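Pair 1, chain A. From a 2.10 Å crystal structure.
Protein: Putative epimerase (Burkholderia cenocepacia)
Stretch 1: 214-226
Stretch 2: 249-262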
# COMPACT_ATOMS: atom_id res chain seq x y z
N SER A 214 -5.51 -31.49 14.29
CA SER A 214 -5.55 -31.42 12.84
C SER A 214 -4.65 -30.30 12.38
O SER A 214 -4.75 -29.19 12.88
CB SER A 214 -6.98 -31.19 12.34
OG SER A 214 -7.81 -32.29 12.64
N LEU A 215 -3.76 -30.61 11.44
CA LEU A 215 -2.77 -29.65 10.94
C LEU A 215 -2.59 -29.74 9.42
O LEU A 215 -3.14 -30.62 8.77
CB LEU A 215 -1.43 -29.87 11.64
CG LEU A 215 -1.41 -29.80 13.16
CD1 LEU A 215 -0.10 -30.34 13.73
CD2 LEU A 215 -1.62 -28.35 13.59
N GLY A 216 -1.80 -28.82 8.87
CA GLY A 216 -1.42 -28.89 7.47
C GLY A 216 -0.19 -29.76 7.30
O GLY A 216 0.05 -30.65 8.11
N ASN A 217 0.61 -29.49 6.28
CA ASN A 217 1.83 -30.24 6.03
C ASN A 217 2.84 -30.03 7.16
O ASN A 217 2.99 -28.92 7.66
CB ASN A 217 2.46 -29.85 4.69
N LEU A 218 3.52 -31.10 7.54
CA LEU A 218 4.43 -31.09 8.68
C LEU A 218 5.87 -30.82 8.26
O LEU A 218 6.76 -30.74 9.10
CB LEU A 218 4.35 -32.42 9.44
CG LEU A 218 2.94 -32.86 9.85
CD1 LEU A 218 2.96 -34.21 10.55
CD2 LEU A 218 2.27 -31.79 10.73
N ASP A 219 6.08 -30.70 6.96
CA ASP A 219 7.43 -30.58 6.42
C ASP A 219 7.69 -29.15 5.95
O ASP A 219 8.65 -28.88 5.22
CB ASP A 219 7.65 -31.59 5.29
CG ASP A 219 6.72 -31.37 4.11
OD1 ASP A 219 5.65 -30.74 4.29
OD2 ASP A 219 7.03 -31.86 3.00
N VAL A 220 6.84 -28.23 6.38
CA VAL A 220 6.97 -26.83 6.02
C VAL A 220 7.66 -26.07 7.16
O VAL A 220 7.17 -26.06 8.29
CB VAL A 220 5.61 -26.21 5.71
CG1 VAL A 220 5.75 -24.71 5.54
CG2 VAL A 220 5.04 -26.84 4.43
N SER A 221 8.82 -25.49 6.87
CA SER A 221 9.67 -24.87 7.90
C SER A 221 9.57 -23.36 7.90
O SER A 221 9.61 -22.73 6.84
CB SER A 221 11.14 -25.27 7.70
OG SER A 221 11.34 -26.66 7.85
N ARG A 222 9.42 -22.78 9.09
CA ARG A 222 9.31 -21.34 9.23
C ARG A 222 10.12 -20.83 10.44
O ARG A 222 10.45 -21.59 11.35
CB ARG A 222 7.84 -20.92 9.36
CG ARG A 222 6.99 -21.20 8.11
CD ARG A 222 7.47 -20.42 6.89
NE ARG A 222 6.59 -20.58 5.73
CZ ARG A 222 6.80 -21.40 4.71
NH1 ARG A 222 7.90 -22.16 4.68
NH2 ARG A 222 5.93 -21.46 3.72
N ASP A 223 10.41 -19.53 10.42
CA ASP A 223 11.23 -18.85 11.41
C ASP A 223 10.36 -18.43 12.60
O ASP A 223 9.44 -17.64 12.43
CB ASP A 223 11.89 -17.63 10.75
CG ASP A 223 12.92 -16.94 11.63
OD1 ASP A 223 12.68 -16.74 12.84
OD2 ASP A 223 13.99 -16.57 11.09
N PHE A 224 10.65 -18.97 13.78
CA PHE A 224 9.90 -18.63 15.00
C PHE A 224 10.77 -17.98 16.08
O PHE A 224 11.89 -18.43 16.33
CB PHE A 224 9.22 -19.86 15.59
CG PHE A 224 8.16 -20.46 14.72
CD1 PHE A 224 6.88 -19.93 14.69
CD2 PHE A 224 8.43 -21.58 13.95
CE1 PHE A 224 5.89 -20.49 13.89
CE2 PHE A 224 7.44 -22.16 13.15
CZ PHE A 224 6.17 -21.60 13.12
N SER A 225 10.25 -16.96 16.75
CA SER A 225 10.99 -16.29 17.83
C SER A 225 10.17 -16.21 19.10
O SER A 225 8.93 -16.31 19.08
CB SER A 225 11.40 -14.86 17.42
OG SER A 225 12.25 -14.86 16.29
N ASP A 226 10.87 -16.02 20.20
CA ASP A 226 10.27 -15.74 21.49
C ASP A 226 9.92 -14.26 21.54
O ASP A 226 10.75 -13.41 21.22
CB ASP A 226 11.27 -16.13 22.60
CG ASP A 226 10.66 -16.14 23.97
OD1 ASP A 226 10.10 -15.10 24.40
OD2 ASP A 226 10.74 -17.20 24.63
N VAL A 249 13.23 -8.72 12.10
CA VAL A 249 13.46 -9.22 13.46
C VAL A 249 13.05 -10.69 13.44
O VAL A 249 11.89 -11.01 13.19
CB VAL A 249 12.68 -8.41 14.53
CG1 VAL A 249 12.90 -8.98 15.93
CG2 VAL A 249 13.12 -6.94 14.49
N CYS A 250 14.02 -11.57 13.65
CA CYS A 250 13.83 -13.01 13.42
C CYS A 250 14.93 -13.82 14.10
O CYS A 250 15.93 -13.25 14.52
CB CYS A 250 13.81 -13.32 11.93
SG CYS A 250 15.28 -12.71 11.08
N SER A 251 14.73 -15.13 14.20
CA SER A 251 15.66 -16.01 14.91
C SER A 251 16.74 -16.53 13.98
O SER A 251 17.77 -17.00 14.44
CB SER A 251 14.91 -17.21 15.51
OG SER A 251 14.61 -18.17 14.50
N GLU A 252 16.47 -16.46 12.68
CA GLU A 252 17.33 -17.03 11.63
C GLU A 252 17.34 -18.55 11.68
O GLU A 252 18.13 -19.19 11.00
CB GLU A 252 18.77 -16.50 11.72
CG GLU A 252 18.90 -15.01 11.53
CD GLU A 252 20.35 -14.54 11.53
OE1 GLU A 252 21.13 -15.05 12.36
OE2 GLU A 252 20.70 -13.67 10.71
N ARG A 253 16.45 -19.14 12.47
CA ARG A 253 16.30 -20.59 12.42
C ARG A 253 14.89 -20.98 11.99
O ARG A 253 13.91 -20.43 12.49
CB ARG A 253 16.63 -21.23 13.76
CG ARG A 253 16.49 -22.73 13.72
CD ARG A 253 17.27 -23.40 14.83
NE ARG A 253 17.04 -24.84 14.83
CZ ARG A 253 17.61 -25.68 15.68
NH1 ARG A 253 18.44 -25.22 16.60
NH2 ARG A 253 17.34 -26.98 15.61
N ALA A 254 14.82 -21.92 11.06
CA ALA A 254 13.55 -22.41 10.55
C ALA A 254 13.23 -23.79 11.12
O ALA A 254 14.05 -24.70 11.06
CB ALA A 254 13.57 -22.46 9.03
N TYR A 255 12.03 -23.93 11.68
CA TYR A 255 11.57 -25.21 12.22
C TYR A 255 10.35 -25.73 11.46
O TYR A 255 9.42 -24.97 11.18
CB TYR A 255 11.20 -25.06 13.70
CG TYR A 255 12.33 -24.75 14.67
CD1 TYR A 255 13.17 -25.75 15.13
CD2 TYR A 255 12.54 -23.46 15.12
CE1 TYR A 255 14.19 -25.47 16.03
CE2 TYR A 255 13.55 -23.16 16.02
CZ TYR A 255 14.37 -24.17 16.47
OH TYR A 255 15.38 -23.86 17.36
N SER A 256 10.34 -27.02 11.14
CA SER A 256 9.15 -27.64 10.58
C SER A 256 8.15 -27.93 11.69
O SER A 256 8.52 -27.99 12.86
CB SER A 256 9.51 -28.94 9.86
OG SER A 256 9.93 -29.92 10.78
N LEU A 257 6.89 -28.15 11.33
CA LEU A 257 5.88 -28.51 12.31
C LEU A 257 6.22 -29.84 12.98
O LEU A 257 5.90 -30.07 14.15
CB LEU A 257 4.50 -28.57 11.65
CG LEU A 257 3.32 -27.99 12.42
CD1 LEU A 257 3.70 -26.73 13.20
CD2 LEU A 257 2.21 -27.69 11.42
N LYS A 258 6.90 -30.71 12.24
CA LYS A 258 7.36 -31.99 12.76
C LYS A 258 8.38 -31.80 13.88
O LYS A 258 8.34 -32.50 14.89
CB LYS A 258 7.97 -32.83 11.63
CG LYS A 258 8.31 -34.27 12.02
CD LYS A 258 9.06 -35.00 10.91
CE LYS A 258 9.44 -36.42 11.34
NZ LYS A 258 10.33 -37.11 10.35
N GLU A 259 9.30 -30.85 13.70
CA GLU A 259 10.28 -30.54 14.74
C GLU A 259 9.61 -29.95 15.98
O GLU A 259 9.98 -30.27 17.11
CB GLU A 259 11.33 -29.54 14.23
CG GLU A 259 12.23 -30.03 13.09
CD GLU A 259 13.10 -28.90 12.53
OE1 GLU A 259 14.14 -28.57 13.16
OE2 GLU A 259 12.75 -28.33 11.48
N VAL A 260 8.61 -29.10 15.76
CA VAL A 260 7.90 -28.47 16.87
C VAL A 260 7.11 -29.52 17.64
O VAL A 260 7.17 -29.58 18.87
CB VAL A 260 6.96 -27.34 16.37
CG1 VAL A 260 6.16 -26.77 17.54
CG2 VAL A 260 7.78 -26.23 15.72
N LEU A 261 6.39 -30.38 16.90
CA LEU A 261 5.67 -31.48 17.52
C LEU A 261 6.62 -32.36 18.34
O LEU A 261 6.30 -32.75 19.46
CB LEU A 261 4.96 -32.34 16.46
CG LEU A 261 3.75 -31.66 15.79
CD1 LEU A 261 3.31 -32.42 14.53
CD2 LEU A 261 2.62 -31.54 16.80
N ALA A 262 7.80 -32.65 17.80
CA ALA A 262 8.75 -33.51 18.50
C ALA A 262 9.20 -32.87 19.82
O ALA A 262 9.37 -33.57 20.82
CB ALA A 262 9.94 -33.82 17.62
O HOH W 1 6.49 -24.54 10.59
O HOH W 2 13.87 -27.25 9.18

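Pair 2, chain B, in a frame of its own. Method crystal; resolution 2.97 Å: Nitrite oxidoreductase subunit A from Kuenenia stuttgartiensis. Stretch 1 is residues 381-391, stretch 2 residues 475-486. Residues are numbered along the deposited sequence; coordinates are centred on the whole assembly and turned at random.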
# COMPACT_ATOMS: atom_id res chain seq x y z
N THR B 381 29.74 -24.42 -14.24
CA THR B 381 28.83 -24.13 -15.34
C THR B 381 28.88 -25.26 -16.36
O THR B 381 29.90 -25.94 -16.50
CB THR B 381 29.16 -22.78 -15.99
OG1 THR B 381 29.41 -21.81 -14.97
CG2 THR B 381 27.98 -22.29 -16.82
N ASP B 382 27.77 -25.43 -17.09
CA ASP B 382 27.69 -26.48 -18.10
C ASP B 382 28.30 -26.09 -19.44
O ASP B 382 28.33 -26.94 -20.34
CB ASP B 382 26.23 -26.94 -18.28
CG ASP B 382 25.36 -25.92 -18.99
OD1 ASP B 382 25.77 -24.75 -19.13
OD2 ASP B 382 24.25 -26.31 -19.41
N PHE B 383 28.76 -24.85 -19.61
CA PHE B 383 29.31 -24.44 -20.91
C PHE B 383 30.45 -25.33 -21.38
O PHE B 383 30.47 -25.66 -22.58
CB PHE B 383 29.78 -22.98 -20.86
CG PHE B 383 28.69 -21.97 -21.04
CD1 PHE B 383 28.06 -21.81 -22.26
CD2 PHE B 383 28.33 -21.14 -20.00
CE1 PHE B 383 27.07 -20.87 -22.43
CE2 PHE B 383 27.34 -20.19 -20.15
CZ PHE B 383 26.71 -20.05 -21.37
N PRO B 384 31.42 -25.74 -20.54
CA PRO B 384 32.48 -26.62 -21.05
C PRO B 384 31.98 -27.99 -21.47
O PRO B 384 32.65 -28.65 -22.27
CB PRO B 384 33.45 -26.73 -19.86
CG PRO B 384 32.62 -26.41 -18.67
CD PRO B 384 31.67 -25.35 -19.14
N LEU B 385 30.85 -28.45 -20.94
CA LEU B 385 30.34 -29.78 -21.28
C LEU B 385 29.99 -29.86 -22.77
O LEU B 385 29.43 -28.92 -23.33
CB LEU B 385 29.13 -30.10 -20.40
CG LEU B 385 29.44 -30.65 -19.00
CD1 LEU B 385 29.98 -29.57 -18.07
CD2 LEU B 385 28.21 -31.31 -18.40
N LEU B 386 30.40 -30.96 -23.40
CA LEU B 386 30.24 -31.23 -24.85
C LEU B 386 28.84 -31.74 -25.19
O LEU B 386 28.32 -32.57 -24.44
CB LEU B 386 31.32 -32.24 -25.26
CG LEU B 386 32.74 -31.68 -25.32
CD1 LEU B 386 33.59 -32.44 -26.31
CD2 LEU B 386 32.73 -30.23 -25.70
N ILE B 387 28.28 -31.30 -26.33
CA ILE B 387 26.91 -31.70 -26.76
C ILE B 387 26.95 -32.45 -28.08
O ILE B 387 27.52 -31.94 -29.03
CB ILE B 387 25.97 -30.50 -26.91
CG1 ILE B 387 26.24 -29.40 -25.88
CG2 ILE B 387 24.53 -30.95 -26.85
CD1 ILE B 387 25.12 -29.23 -24.91
N ARG B 388 26.31 -33.62 -28.10
CA ARG B 388 26.19 -34.48 -29.29
C ARG B 388 25.23 -33.84 -30.29
O ARG B 388 24.24 -33.26 -29.89
CB ARG B 388 25.70 -35.86 -28.87
CG ARG B 388 25.52 -36.85 -30.01
CD ARG B 388 25.89 -38.20 -29.46
NE ARG B 388 24.98 -39.25 -29.86
CZ ARG B 388 25.18 -40.52 -29.59
NH1 ARG B 388 24.30 -41.42 -29.98
NH2 ARG B 388 26.25 -40.89 -28.94
N THR B 389 25.52 -34.01 -31.56
CA THR B 389 24.72 -33.44 -32.65
C THR B 389 23.59 -34.35 -33.15
O THR B 389 22.61 -33.83 -33.69
CB THR B 389 25.62 -33.04 -33.84
OG1 THR B 389 26.72 -32.25 -33.37
CG2 THR B 389 24.84 -32.21 -34.87
N ASP B 390 23.69 -35.67 -32.99
CA ASP B 390 22.60 -36.53 -33.46
C ASP B 390 21.33 -36.31 -32.65
O ASP B 390 20.27 -36.00 -33.20
CB ASP B 390 23.00 -38.01 -33.38
CG ASP B 390 24.46 -38.26 -33.71
OD1 ASP B 390 24.87 -37.98 -34.86
OD2 ASP B 390 25.19 -38.75 -32.83
N THR B 391 21.44 -36.46 -31.33
CA THR B 391 20.30 -36.39 -30.42
C THR B 391 20.12 -35.03 -29.75
O THR B 391 19.06 -34.79 -29.17
CB THR B 391 20.43 -37.47 -29.34
OG1 THR B 391 21.59 -37.21 -28.54
CG2 THR B 391 20.55 -38.84 -29.97
N GLU B 475 30.78 -42.32 -36.38
CA GLU B 475 31.38 -41.03 -36.04
C GLU B 475 30.31 -39.99 -35.73
O GLU B 475 29.29 -39.91 -36.41
CB GLU B 475 32.26 -40.55 -37.19
CG GLU B 475 33.11 -39.35 -36.87
CD GLU B 475 34.46 -39.36 -37.57
OE1 GLU B 475 35.41 -38.74 -37.04
OE2 GLU B 475 34.56 -39.96 -38.66
N ILE B 476 30.54 -39.22 -34.67
CA ILE B 476 29.63 -38.15 -34.28
C ILE B 476 30.45 -36.89 -34.00
O ILE B 476 31.56 -36.97 -33.46
CB ILE B 476 28.75 -38.56 -33.07
CG1 ILE B 476 29.46 -38.27 -31.74
N GLU B 477 29.93 -35.74 -34.41
CA GLU B 477 30.55 -34.46 -34.11
C GLU B 477 30.03 -33.91 -32.78
O GLU B 477 28.82 -33.80 -32.59
CB GLU B 477 30.28 -33.46 -35.24
N VAL B 478 30.95 -33.56 -31.88
CA VAL B 478 30.60 -32.98 -30.59
C VAL B 478 31.33 -31.65 -30.44
O VAL B 478 32.49 -31.51 -30.83
CB VAL B 478 30.94 -33.94 -29.42
CG1 VAL B 478 30.38 -35.32 -29.69
CG2 VAL B 478 32.44 -34.02 -29.19
N MET B 479 30.62 -30.65 -29.92
CA MET B 479 31.19 -29.32 -29.72
C MET B 479 30.71 -28.75 -28.40
O MET B 479 29.72 -29.21 -27.81
CB MET B 479 30.84 -28.37 -30.87
CG MET B 479 29.37 -28.31 -31.17
SD MET B 479 29.02 -27.30 -32.62
CE MET B 479 27.38 -27.91 -33.00
N THR B 480 31.39 -27.70 -27.94
CA THR B 480 31.08 -27.11 -26.65
C THR B 480 29.76 -26.35 -26.70
O THR B 480 29.37 -25.79 -27.73
CB THR B 480 32.19 -26.17 -26.20
OG1 THR B 480 32.21 -25.00 -27.03
CG2 THR B 480 33.55 -26.85 -26.28
N LEU B 481 29.05 -26.36 -25.57
CA LEU B 481 27.83 -25.56 -25.45
C LEU B 481 28.11 -24.10 -25.77
O LEU B 481 27.28 -23.42 -26.38
CB LEU B 481 27.23 -25.70 -24.05
CG LEU B 481 25.98 -24.86 -23.81
CD1 LEU B 481 24.85 -25.27 -24.76
CD2 LEU B 481 25.52 -24.94 -22.36
N LEU B 482 29.28 -23.60 -25.37
CA LEU B 482 29.65 -22.23 -25.70
C LEU B 482 29.79 -22.05 -27.20
O LEU B 482 29.34 -21.03 -27.75
CB LEU B 482 30.94 -21.86 -24.98
CG LEU B 482 31.18 -20.38 -24.67
CD1 LEU B 482 32.02 -20.23 -23.41
CD2 LEU B 482 31.85 -19.69 -25.84
N GLU B 483 30.41 -23.01 -27.88
CA GLU B 483 30.43 -22.97 -29.34
C GLU B 483 29.01 -23.00 -29.90
O GLU B 483 28.69 -22.23 -30.81
CB GLU B 483 31.25 -24.13 -29.91
CG GLU B 483 32.76 -23.88 -29.89
CD GLU B 483 33.19 -22.80 -30.87
OE1 GLU B 483 32.55 -22.66 -31.93
OE2 GLU B 483 34.18 -22.10 -30.58
N MET B 484 28.20 -23.91 -29.37
CA MET B 484 26.80 -24.01 -29.81
C MET B 484 26.13 -22.68 -29.44
O MET B 484 25.37 -22.16 -30.24
CB MET B 484 26.08 -25.17 -29.14
CG MET B 484 26.58 -26.53 -29.58
SD MET B 484 25.39 -27.86 -29.38
CE MET B 484 24.93 -28.18 -31.07
N TYR B 485 26.46 -22.11 -28.28
CA TYR B 485 25.83 -20.80 -27.97
C TYR B 485 26.30 -19.73 -28.96
O TYR B 485 25.49 -18.89 -29.35
CB TYR B 485 25.95 -20.44 -26.49
CG TYR B 485 24.69 -20.69 -25.71
CD1 TYR B 485 23.64 -19.80 -25.72
CD2 TYR B 485 24.53 -21.86 -24.99
CE1 TYR B 485 22.48 -20.03 -25.02
CE2 TYR B 485 23.36 -22.11 -24.30
CZ TYR B 485 22.33 -21.20 -24.31
OH TYR B 485 21.21 -21.49 -23.61
N LYS B 486 27.56 -19.79 -29.37
CA LYS B 486 28.16 -18.83 -30.33
C LYS B 486 27.36 -18.88 -31.63
O LYS B 486 27.20 -17.85 -32.25
CB LYS B 486 29.59 -19.29 -30.62
CG LYS B 486 30.70 -18.43 -30.06
CD LYS B 486 32.03 -19.11 -30.20
CE LYS B 486 33.10 -18.57 -29.27
NZ LYS B 486 33.82 -19.67 -28.59

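What backbone arrangement do the two pairs share? In each, a short strand of the first stretch runs antiparallel to a strand that leads directly into a helix, and 14 central residues superpose with an RMSD of 0.8 Å. Arg222(A) matches Ile387(B), and Tyr255(A) matches Met479(B); these are the hydrogen-bonded pairs of the two ladders. In pair 1 both bonds are short: Arg222(A) N to Tyr255(A) O at 3.0 Å and Tyr255(A) N to Arg222(A) O at 2.8 Å. In pair 2 Ile387(B) N reaches Met479(B) O at 2.9 Å, but the return bond from Met479(B) N to Ile387(B) O is weak at 3.5 Å.

How does the second strand turn into its helix? Ser256(A) and Thr480(B) match as N-caps. Ser256(A) OG accepts from Glu259(A) N at 3.1 Å, and Thr480(B) OG1 accepts from Glu483(B) N at 2.8 Å, so a hydroxyl serves an amide of the first helical turn in both. The matching glutamates differ: Glu259(A) OE2 folds back to accept from Ser256(A) N at 2.8 Å, whereas the end of Glu483(B) leads away from the first stretch. The helix start is also tied across the contact, by Lys258(A) N to Leu218(A) O at 3.1 Å in pair 1 and by a weak bond from Leu481(B) N to Leu385(B) O at 3.4 Å in pair 2.

What fills the space against the helix? Leu257(A) and Leu481(B) match and both point toward the first stretch. Leu218(A) packs its CD2 against Leu257(A) CB and Leu261(A) CD1, each at 4.0 Å. Its match, Phe383(B), places CD1 4.0 Å from Leu481(B) CG and turns its ring edge toward the face of Tyr485(B), the match of Leu261(A); the ring centroids are 5.7 Å apart. An aliphatic contact thus gives way to an aromatic pair.

How do the side chains differ along the strands? Ser221(A) and Leu386(B) match, as do Ala254(A) and Val478(B). In pair 1 Ser221(A) CB lies 3.9 Å from Ala254(A) CB, and a water links Ser221(A) OG, Ala254(A) O and Glu259(A) OE2; in pair 2 Leu386(B) CD1 meets Val478(B) CG2 at 3.5 Å. Farther along, Asp223(A) OD1 accepts from Ser251(A) N and Ser251(A) OG, both at 2.9 Å, gathering the loop before the second strand. Pair 2 instead uses a threonine, matched to Phe224(A): Thr389(B) OG1 donates to Glu477(B) O at 2.7 Å, tying side chain to backbone.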